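Local coordinates for chromosome partition protein Smc (Pyrococcus furiosus, PDB 3KTA) that probably acts in chromosome condensation and partitioning as an ATP-hydrolysing SMC homodimer, this chain being the N-terminal part of its ABC-type ATPase head, at residues 7-12 and 45-49; 48-53 and 102-106; 97-103 and 114-118. All coordinates share one frame; numbering follows the deposited sequence.

Contact 1: residues 7-12 and 45-49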
loop_
_atom_site.group_PDB
_atom_site.type_symbol
_atom_site.label_atom_id
_atom_site.label_comp_id
_atom_site.label_asym_id
_atom_site.label_seq_id
_atom_site.Cartn_x
_atom_site.Cartn_y
_atom_site.Cartn_z
ATOM N N LEU A 7 -3.935 -11.218 -9.375
ATOM C CA LEU A 7 -5.107 -10.516 -9.883
ATOM C C LEU A 7 -5.407 -10.964 -11.311
ATOM O O LEU A 7 -4.503 -11.324 -12.070
ATOM C CB LEU A 7 -4.863 -9.009 -9.948
ATOM C CG LEU A 7 -4.706 -8.250 -8.643
ATOM C CD1 LEU A 7 -4.101 -6.887 -8.921
ATOM C CD2 LEU A 7 -6.066 -8.103 -7.945
ATOM N N GLU A 8 -6.680 -10.923 -11.669
ATOM C CA GLU A 8 -7.114 -11.081 -13.056
ATOM C C GLU A 8 -7.948 -9.860 -13.428
ATOM O O GLU A 8 -8.961 -9.581 -12.787
ATOM C CB GLU A 8 -7.920 -12.375 -13.227
ATOM C CG GLU A 8 -7.044 -13.609 -13.199
ATOM C CD GLU A 8 -7.821 -14.904 -13.254
ATOM O OE1 GLU A 8 -9.064 -14.861 -13.163
ATOM O OE2 GLU A 8 -7.168 -15.960 -13.351
ATOM N N LEU A 9 -7.494 -9.120 -14.441
ATOM C CA LEU A 9 -8.169 -7.907 -14.897
ATOM C C LEU A 9 -8.783 -8.144 -16.269
ATOM O O LEU A 9 -8.100 -8.607 -17.174
ATOM C CB LEU A 9 -7.168 -6.756 -15.038
ATOM C CG LEU A 9 -6.749 -6.009 -13.768
ATOM C CD1 LEU A 9 -6.119 -6.925 -12.753
ATOM C CD2 LEU A 9 -5.773 -4.870 -14.144
ATOM N N LYS A 10 -10.051 -7.789 -16.423
ATOM C CA LYS A 10 -10.686 -7.811 -17.735
ATOM C C LYS A 10 -11.470 -6.523 -17.967
ATOM O O LYS A 10 -12.420 -6.215 -17.239
ATOM C CB LYS A 10 -11.610 -9.027 -17.873
ATOM C CG LYS A 10 -12.312 -9.076 -19.241
ATOM C CD LYS A 10 -13.298 -10.222 -19.357
ATOM C CE LYS A 10 -14.060 -10.105 -20.669
ATOM N NZ LYS A 10 -15.102 -11.154 -20.821
ATOM N N GLY A 11 -11.060 -5.748 -18.973
ATOM C CA GLY A 11 -11.738 -4.507 -19.292
ATOM C C GLY A 11 -11.528 -3.441 -18.237
ATOM O O GLY A 11 -12.328 -2.506 -18.100
ATOM N N PHE A 12 -10.433 -3.570 -17.488
ATOM C CA PHE A 12 -10.190 -2.671 -16.372
ATOM C C PHE A 12 -9.151 -1.598 -16.694
ATOM O O PHE A 12 -7.996 -1.915 -16.973
ATOM C CB PHE A 12 -9.759 -3.451 -15.123
ATOM C CG PHE A 12 -9.640 -2.589 -13.910
ATOM C CD1 PHE A 12 -10.750 -2.302 -13.142
ATOM C CD2 PHE A 12 -8.420 -2.002 -13.567
ATOM C CE1 PHE A 12 -10.664 -1.475 -12.049
ATOM C CE2 PHE A 12 -8.323 -1.169 -12.469
ATOM C CZ PHE A 12 -9.437 -0.911 -11.697
ATOM N N ALA A 45 -6.936 -1.573 -9.268
ATOM C CA ALA A 45 -7.637 -2.859 -9.397
ATOM C C ALA A 45 -7.848 -3.479 -8.023
ATOM O O ALA A 45 -8.900 -4.062 -7.744
ATOM C CB ALA A 45 -6.870 -3.805 -10.321
ATOM N N ILE A 46 -6.858 -3.338 -7.152
ATOM C CA ILE A 46 -6.972 -3.831 -5.784
ATOM C C ILE A 46 -8.020 -3.043 -4.988
ATOM O O ILE A 46 -8.874 -3.635 -4.334
ATOM C CB ILE A 46 -5.611 -3.819 -5.075
ATOM C CG1 ILE A 46 -4.650 -4.761 -5.808
ATOM C CG2 ILE A 46 -5.778 -4.181 -3.579
ATOM C CD1 ILE A 46 -3.204 -4.645 -5.335
ATOM N N LEU A 47 -7.963 -1.713 -5.051
ATOM C CA LEU A 47 -8.975 -0.891 -4.393
ATOM C C LEU A 47 -10.384 -1.287 -4.853
ATOM O O LEU A 47 -11.332 -1.388 -4.045
ATOM C CB LEU A 47 -8.756 0.589 -4.729
ATOM C CG LEU A 47 -7.491 1.219 -4.148
ATOM C CD1 LEU A 47 -7.406 2.687 -4.556
ATOM C CD2 LEU A 47 -7.487 1.086 -2.651
ATOM N N PHE A 48 -10.515 -1.497 -6.160
ATOM C CA PHE A 48 -11.812 -1.786 -6.776
ATOM C C PHE A 48 -12.384 -3.113 -6.301
ATOM O O PHE A 48 -13.534 -3.182 -5.845
ATOM C CB PHE A 48 -11.637 -1.806 -8.294
ATOM C CG PHE A 48 -12.865 -2.215 -9.052
ATOM C CD1 PHE A 48 -13.919 -1.336 -9.209
ATOM C CD2 PHE A 48 -12.935 -3.465 -9.644
ATOM C CE1 PHE A 48 -15.053 -1.714 -9.940
ATOM C CE2 PHE A 48 -14.053 -3.840 -10.379
ATOM C CZ PHE A 48 -15.103 -2.959 -10.521
ATOM N N VAL A 49 -11.580 -4.166 -6.398
ATOM C CA VAL A 49 -12.080 -5.506 -6.078
ATOM C C VAL A 49 -12.360 -5.672 -4.583
ATOM O O VAL A 49 -13.194 -6.496 -4.193
ATOM C CB VAL A 49 -11.131 -6.605 -6.608
ATOM C CG1 VAL A 49 -9.830 -6.638 -5.802
ATOM C CG2 VAL A 49 -11.842 -7.966 -6.601
#

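Contact 2: residues 48-53 and 102-106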
loop_
_atom_site.group_PDB
_atom_site.type_symbol
_atom_site.label_atom_id
_atom_site.label_comp_id
_atom_site.label_asym_id
_atom_site.label_seq_id
_atom_site.Cartn_x
_atom_site.Cartn_y
_atom_site.Cartn_z
ATOM N N PHE A 48 -10.515 -1.497 -6.160
ATOM C CA PHE A 48 -11.812 -1.786 -6.776
ATOM C C PHE A 48 -12.384 -3.113 -6.301
ATOM O O PHE A 48 -13.534 -3.182 -5.845
ATOM C CB PHE A 48 -11.637 -1.806 -8.294
ATOM C CG PHE A 48 -12.865 -2.215 -9.052
ATOM C CD1 PHE A 48 -13.919 -1.336 -9.209
ATOM C CD2 PHE A 48 -12.935 -3.465 -9.644
ATOM C CE1 PHE A 48 -15.053 -1.714 -9.940
ATOM C CE2 PHE A 48 -14.053 -3.840 -10.379
ATOM C CZ PHE A 48 -15.103 -2.959 -10.521
ATOM N N VAL A 49 -11.580 -4.166 -6.398
ATOM C CA VAL A 49 -12.080 -5.506 -6.078
ATOM C C VAL A 49 -12.360 -5.672 -4.583
ATOM O O VAL A 49 -13.194 -6.496 -4.193
ATOM C CB VAL A 49 -11.131 -6.605 -6.608
ATOM C CG1 VAL A 49 -9.830 -6.638 -5.802
ATOM C CG2 VAL A 49 -11.842 -7.966 -6.601
ATOM N N LEU A 50 -11.703 -4.866 -3.749
ATOM C CA LEU A 50 -11.914 -4.918 -2.302
ATOM C C LEU A 50 -13.055 -4.005 -1.859
ATOM O O LEU A 50 -13.255 -3.767 -0.663
ATOM C CB LEU A 50 -10.625 -4.569 -1.546
ATOM C CG LEU A 50 -9.451 -5.507 -1.818
ATOM C CD1 LEU A 50 -8.229 -5.093 -0.985
ATOM C CD2 LEU A 50 -9.820 -6.963 -1.568
ATOM N N GLY A 51 -13.787 -3.478 -2.833
ATOM C CA GLY A 51 -15.059 -2.833 -2.538
ATOM C C GLY A 51 -15.064 -1.322 -2.571
ATOM O O GLY A 51 -16.023 -0.695 -2.115
ATOM N N GLY A 52 -14.007 -0.730 -3.117
ATOM C CA GLY A 52 -13.905 0.717 -3.179
ATOM C C GLY A 52 -15.148 1.373 -3.753
ATOM O O GLY A 52 -15.594 1.037 -4.848
ATOM N N LEU A 53 -15.700 2.331 -3.014
ATOM C CA LEU A 53 -16.895 3.037 -3.461
ATOM C C LEU A 53 -16.576 4.440 -3.961
ATOM O O LEU A 53 -17.452 5.123 -4.491
ATOM C CB LEU A 53 -17.928 3.130 -2.333
ATOM C CG LEU A 53 -18.716 1.871 -1.965
ATOM C CD1 LEU A 53 -19.790 2.225 -0.952
ATOM C CD2 LEU A 53 -19.336 1.233 -3.201
ATOM N N ILE A 102 -12.272 -13.333 -4.670
ATOM C CA ILE A 102 -13.283 -12.293 -4.710
ATOM C C ILE A 102 -13.272 -11.662 -6.102
ATOM O O ILE A 102 -12.205 -11.393 -6.658
ATOM C CB ILE A 102 -13.027 -11.225 -3.639
ATOM C CG1 ILE A 102 -13.171 -11.831 -2.240
ATOM C CG2 ILE A 102 -13.966 -10.055 -3.816
ATOM C CD1 ILE A 102 -12.679 -10.911 -1.124
ATOM N N ARG A 103 -14.456 -11.459 -6.676
ATOM C CA ARG A 103 -14.562 -10.866 -8.006
ATOM C C ARG A 103 -15.575 -9.739 -7.955
ATOM O O ARG A 103 -16.608 -9.860 -7.298
ATOM C CB ARG A 103 -15.002 -11.910 -9.045
ATOM C CG ARG A 103 -15.193 -11.342 -10.443
ATOM C CD ARG A 103 -14.976 -12.412 -11.509
ATOM N NE ARG A 103 -15.861 -13.560 -11.339
ATOM C CZ ARG A 103 -16.978 -13.755 -12.036
ATOM N NH1 ARG A 103 -17.364 -12.869 -12.948
ATOM N NH2 ARG A 103 -17.716 -14.840 -11.814
ATOM N N ARG A 104 -15.267 -8.644 -8.644
ATOM C CA ARG A 104 -16.187 -7.528 -8.780
ATOM C C ARG A 104 -16.276 -7.141 -10.245
ATOM O O ARG A 104 -15.259 -7.030 -10.941
ATOM C CB ARG A 104 -15.735 -6.314 -7.966
ATOM C CG ARG A 104 -16.730 -5.176 -8.007
ATOM C CD ARG A 104 -16.178 -3.925 -7.339
ATOM N NE ARG A 104 -17.102 -2.789 -7.419
ATOM C CZ ARG A 104 -16.887 -1.621 -6.825
ATOM N NH1 ARG A 104 -15.778 -1.438 -6.112
ATOM N NH2 ARG A 104 -17.773 -0.630 -6.940
ATOM N N ARG A 105 -17.498 -6.928 -10.711
ATOM C CA ARG A 105 -17.704 -6.496 -12.086
ATOM C C ARG A 105 -18.564 -5.238 -12.058
ATOM O O ARG A 105 -19.589 -5.204 -11.381
ATOM C CB ARG A 105 -18.392 -7.612 -12.884
ATOM C CG ARG A 105 -18.720 -7.253 -14.315
ATOM C CD ARG A 105 -19.501 -8.375 -14.991
ATOM N NE ARG A 105 -18.716 -9.586 -15.192
ATOM C CZ ARG A 105 -19.169 -10.657 -15.837
ATOM N NH1 ARG A 105 -20.400 -10.655 -16.321
ATOM N NH2 ARG A 105 -18.403 -11.729 -15.988
ATOM N N VAL A 106 -18.145 -4.194 -12.767
ATOM C CA VAL A 106 -18.960 -2.985 -12.868
ATOM C C VAL A 106 -19.423 -2.789 -14.307
ATOM O O VAL A 106 -18.659 -2.990 -15.245
ATOM C CB VAL A 106 -18.204 -1.722 -12.400
ATOM C CG1 VAL A 106 -17.009 -1.454 -13.300
ATOM C CG2 VAL A 106 -19.139 -0.527 -12.384
#

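Contact 3: residues 97-103 and 114-118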
loop_
_atom_site.group_PDB
_atom_site.type_symbol
_atom_site.label_atom_id
_atom_site.label_comp_id
_atom_site.label_asym_id
_atom_site.label_seq_id
_atom_site.Cartn_x
_atom_site.Cartn_y
_atom_site.Cartn_z
ATOM N N GLU A 97 -11.423 -22.600 3.528
ATOM C CA GLU A 97 -10.817 -22.909 2.239
ATOM C C GLU A 97 -9.412 -22.334 2.158
ATOM O O GLU A 97 -9.164 -21.242 2.673
ATOM C CB GLU A 97 -11.648 -22.295 1.114
ATOM C CG GLU A 97 -13.072 -22.812 1.037
ATOM C CD GLU A 97 -13.153 -24.216 0.485
ATOM O OE1 GLU A 97 -12.194 -24.644 -0.183
ATOM O OE2 GLU A 97 -14.182 -24.889 0.717
ATOM N N ASP A 98 -8.507 -23.055 1.502
ATOM C CA ASP A 98 -7.142 -22.560 1.287
ATOM C C ASP A 98 -7.056 -21.417 0.291
ATOM O O ASP A 98 -6.039 -20.724 0.238
ATOM C CB ASP A 98 -6.231 -23.680 0.790
ATOM C CG ASP A 98 -5.898 -24.681 1.862
ATOM O OD1 ASP A 98 -6.182 -24.413 3.049
ATOM O OD2 ASP A 98 -5.335 -25.738 1.506
ATOM N N GLU A 99 -8.097 -21.245 -0.520
ATOM C CA GLU A 99 -8.144 -20.149 -1.482
ATOM C C GLU A 99 -9.431 -19.364 -1.293
ATOM O O GLU A 99 -10.513 -19.948 -1.158
ATOM C CB GLU A 99 -8.066 -20.690 -2.911
ATOM C CG GLU A 99 -8.131 -19.613 -3.990
ATOM C CD GLU A 99 -8.243 -20.208 -5.385
ATOM O OE1 GLU A 99 -9.347 -20.663 -5.762
ATOM O OE2 GLU A 99 -7.222 -20.228 -6.098
ATOM N N VAL A 100 -9.316 -18.038 -1.261
ATOM C CA VAL A 100 -10.479 -17.163 -1.216
ATOM C C VAL A 100 -10.422 -16.260 -2.431
ATOM O O VAL A 100 -9.461 -15.503 -2.589
ATOM C CB VAL A 100 -10.505 -16.304 0.065
ATOM C CG1 VAL A 100 -11.589 -15.216 -0.014
ATOM C CG2 VAL A 100 -10.701 -17.196 1.309
ATOM N N VAL A 101 -11.436 -16.352 -3.290
ATOM C CA VAL A 101 -11.451 -15.601 -4.545
ATOM C C VAL A 101 -12.591 -14.604 -4.466
ATOM O O VAL A 101 -13.751 -14.978 -4.231
ATOM C CB VAL A 101 -11.671 -16.530 -5.771
ATOM C CG1 VAL A 101 -11.612 -15.729 -7.098
ATOM C CG2 VAL A 101 -10.638 -17.652 -5.798
ATOM N N ILE A 102 -12.272 -13.333 -4.670
ATOM C CA ILE A 102 -13.283 -12.293 -4.710
ATOM C C ILE A 102 -13.272 -11.662 -6.102
ATOM O O ILE A 102 -12.205 -11.393 -6.658
ATOM C CB ILE A 102 -13.027 -11.225 -3.639
ATOM C CG1 ILE A 102 -13.171 -11.831 -2.240
ATOM C CG2 ILE A 102 -13.966 -10.055 -3.816
ATOM C CD1 ILE A 102 -12.679 -10.911 -1.124
ATOM N N ARG A 103 -14.456 -11.459 -6.676
ATOM C CA ARG A 103 -14.562 -10.866 -8.006
ATOM C C ARG A 103 -15.575 -9.739 -7.955
ATOM O O ARG A 103 -16.608 -9.860 -7.298
ATOM C CB ARG A 103 -15.002 -11.910 -9.045
ATOM C CG ARG A 103 -15.193 -11.342 -10.443
ATOM C CD ARG A 103 -14.976 -12.412 -11.509
ATOM N NE ARG A 103 -15.861 -13.560 -11.339
ATOM C CZ ARG A 103 -16.978 -13.755 -12.036
ATOM N NH1 ARG A 103 -17.364 -12.869 -12.948
ATOM N NH2 ARG A 103 -17.716 -14.840 -11.814
ATOM N N TYR A 114 -20.853 -8.912 -7.448
ATOM C CA TYR A 114 -19.746 -9.506 -6.708
ATOM C C TYR A 114 -19.870 -11.031 -6.616
ATOM O O TYR A 114 -20.982 -11.576 -6.610
ATOM C CB TYR A 114 -19.711 -8.962 -5.273
ATOM C CG TYR A 114 -19.300 -7.512 -5.123
ATOM C CD1 TYR A 114 -20.230 -6.490 -5.244
ATOM C CD2 TYR A 114 -17.985 -7.172 -4.829
ATOM C CE1 TYR A 114 -19.858 -5.159 -5.097
ATOM C CE2 TYR A 114 -17.607 -5.836 -4.669
ATOM C CZ TYR A 114 -18.547 -4.845 -4.805
ATOM O OH TYR A 114 -18.181 -3.529 -4.649
ATOM N N TRP A 115 -18.729 -11.711 -6.529
ATOM C CA TRP A 115 -18.674 -13.154 -6.286
ATOM C C TRP A 115 -17.673 -13.416 -5.179
ATOM O O TRP A 115 -16.656 -12.735 -5.084
ATOM C CB TRP A 115 -18.210 -13.929 -7.521
ATOM C CG TRP A 115 -19.137 -13.892 -8.700
ATOM C CD1 TRP A 115 -19.945 -14.904 -9.130
ATOM C CD2 TRP A 115 -19.335 -12.805 -9.610
ATOM N NE1 TRP A 115 -20.638 -14.512 -10.253
ATOM C CE2 TRP A 115 -20.285 -13.225 -10.564
ATOM C CE3 TRP A 115 -18.801 -11.516 -9.714
ATOM C CZ2 TRP A 115 -20.714 -12.398 -11.603
ATOM C CZ3 TRP A 115 -19.226 -10.699 -10.736
ATOM C CH2 TRP A 115 -20.173 -11.142 -11.675
ATOM N N LEU A 116 -17.976 -14.402 -4.341
ATOM C CA LEU A 116 -17.061 -14.883 -3.327
ATOM C C LEU A 116 -16.943 -16.390 -3.510
ATOM O O LEU A 116 -17.945 -17.111 -3.457
ATOM C CB LEU A 116 -17.577 -14.552 -1.924
ATOM C CG LEU A 116 -16.859 -15.217 -0.753
ATOM C CD1 LEU A 116 -15.406 -14.729 -0.647
ATOM C CD2 LEU A 116 -17.612 -14.945 0.554
ATOM N N ASN A 117 -15.737 -16.865 -3.770
ATOM C CA ASN A 117 -15.530 -18.283 -4.035
ATOM C C ASN A 117 -16.511 -18.878 -5.047
ATOM O O ASN A 117 -17.024 -19.983 -4.866
ATOM C CB ASN A 117 -15.516 -19.089 -2.735
ATOM C CG ASN A 117 -14.260 -18.834 -1.922
ATOM O OD1 ASN A 117 -13.301 -18.261 -2.431
ATOM N ND2 ASN A 117 -14.257 -19.261 -0.657
ATOM N N GLY A 118 -16.758 -18.132 -6.115
ATOM C CA GLY A 118 -17.497 -18.655 -7.244
ATOM C C GLY A 118 -18.995 -18.589 -7.064
ATOM O O GLY A 118 -19.738 -19.088 -7.912
HETATM O O HOH W 1 -15.331 -15.588 -6.735
#

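Contact 1: residues 7-12 and 45-49
Phe12 reaches from the loop after strand 3-10 to the helix, where its ring lies against Ala45 and Phe48. Its CG is anti to the backbone N (chi1 -174°), a turn that carries the ring toward the helix. From CB and CG the side chain divides into two unlike edges. On one, CD2 comes to 4.0 Å from Ala45 CB. The next atom, CE2, is closer still, 3.7 Å from the same Ala45 CB. At the tip, CZ lies 3.5 Å from Ala45 CA, so the end of the ring rests on the helix backbone, an approach consistent with the small size of alanine. On the other edge CE1 sits over one face of the Phe48 ring, 3.8 Å from Phe48 CG. The Phe12 and Phe48 side chains point in opposite senses as they pass. The planes of the Phe12 and Phe48 rings are inclined at 47°. No hydrogen bond spans the two segments.

Helix 39-49 is the one that follows the P-loop of this nucleotide-binding domain. Its first residues, Lys39, Ser40 and Asn41, belong to the ATP site, and the side chain of Phe12 is about 5 Å from that of Asn41. The helix packs across the sheet, and the axis of segment 45-49 lies at 90° to that of strand 7-10.

Farther back along the strand, Leu9 turns its branched end to the same alanine, with CD1 4.0 Å from Ala45 CB. The methyl of Ala45 is thus met by both Leu9 and Phe12. Leu7 takes the next place. Its CD1 touches Ile46 CG1 at 3.8 Å, the two side chains nearly perpendicular. These leucines are buried, as are their partners on the helix. Val82 of strand 80-87 also packs on Phe12 and Phe48.

Contact 2: residues 48-53 and 102-106
The Schellman motif that ends helix 39-49, with Gly51 at positive phi as its C-prime residue, receives the side chain of Arg104 from strand 99-106. Arg104 runs extended from CG to NE and ends among backbone carbonyls. Its NH1 donates to Phe48 O at 2.9 Å, in the carbonyl plane and on a lone pair. The same NH1 donates to Gly52 O at 2.8 Å, a nearly straight bond (171°), with the donor tilted out of the carbonyl plane. Both acceptors lie at the edge of the guanidinium, in its plane. Phe48 O also takes the N-H of Gly51, so one oxygen serves the helix end and the arginine.

The Phe48 ring lies against one face of the guanidinium. Ring and guanidinium are stacked, with planes 4° apart and centres 4.3 Å apart. Arg104 CD makes a CH-pi contact 3.5 Å from the centroid of the Phe48 ring. Beyond it, Phe48 CZ meets Val106 CG1 at 3.7 Å. The Val49 CG2 methyl packs on the strand backbone, 3.4 Å from Ile102 O, and on Ile102 CG2.

Ser112 of strand 112-116 accepts from Arg104 NE. Val82 and Ile84 of strand 80-87 pack on Val49, and helix 123-132 covers Ile102.

Contact 3: residues 97-103 and 114-118
Segments 97-103 and 114-118 run antiparallel, the directions of their strands 175° apart. Arg103 and Trp115 form a hydrogen-bonded pair, with Arg103 N to Trp115 O at 3.0 Å and Trp115 N to Arg103 O at 2.9 Å. Ile102 and Leu116 are the neighbouring non-hydrogen-bonded pair. Asn117 then gives its backbone N to Val101 O at 2.8 Å. The return bond goes to its side chain: Val101 N donates to Asn117 OD1 at 2.8 Å, nearly along the C=O axis. A water accepts from Gly118 N and donates to Val101 O.

These are the paired arms of the beta hairpin made by strands 99-106 and 112-116, part of the antiparallel sheet of the ATPase head. On the face of Arg103 and Trp115 the guanidinium lies flat over the indole, planes 16° apart. Arg103 bends at chi3 (57°), which folds its end back over the ring. CZ is 3.6 Å from the centroid of the Trp115 six-membered ring, a cation-pi contact, and NH2 sits 3.3 Å from Trp115 CE2. Glu81 makes a salt bridge with Arg103 NH1. With alanine at Trp115 the guanidinium would probably lose the flat surface it stacks on and be held less firmly in rotation, with the Glu81 salt bridge left to anchor NH1. On the other face, Leu116 CD1 packs on Val100 CG1 at 3.9 Å and also touches Ile102.

From the N terminus, the chain leaves strand 3-10, passes strands 20-23 and 28-33 and the P-loop, and comes back in helix 39-49, where contact 1 closes the first loop. Contact 2 starts on the last turn of that helix, sharing Phe48 and Val49. It closes a longer loop that includes strand 80-87 and ends on strand 99-106. Contact 3 overlaps it at Ile102 and Arg103 and closes the short hairpin to strand 112-116. None is nested: contact 1 closes before contact 3 opens, and contact 2 overlaps each at a shared stretch. Contacts 1 and 2 bind one helix to two strands of the sheet, with strand 80-87 between them. Contact 3 joins neighbouring strands within that sheet.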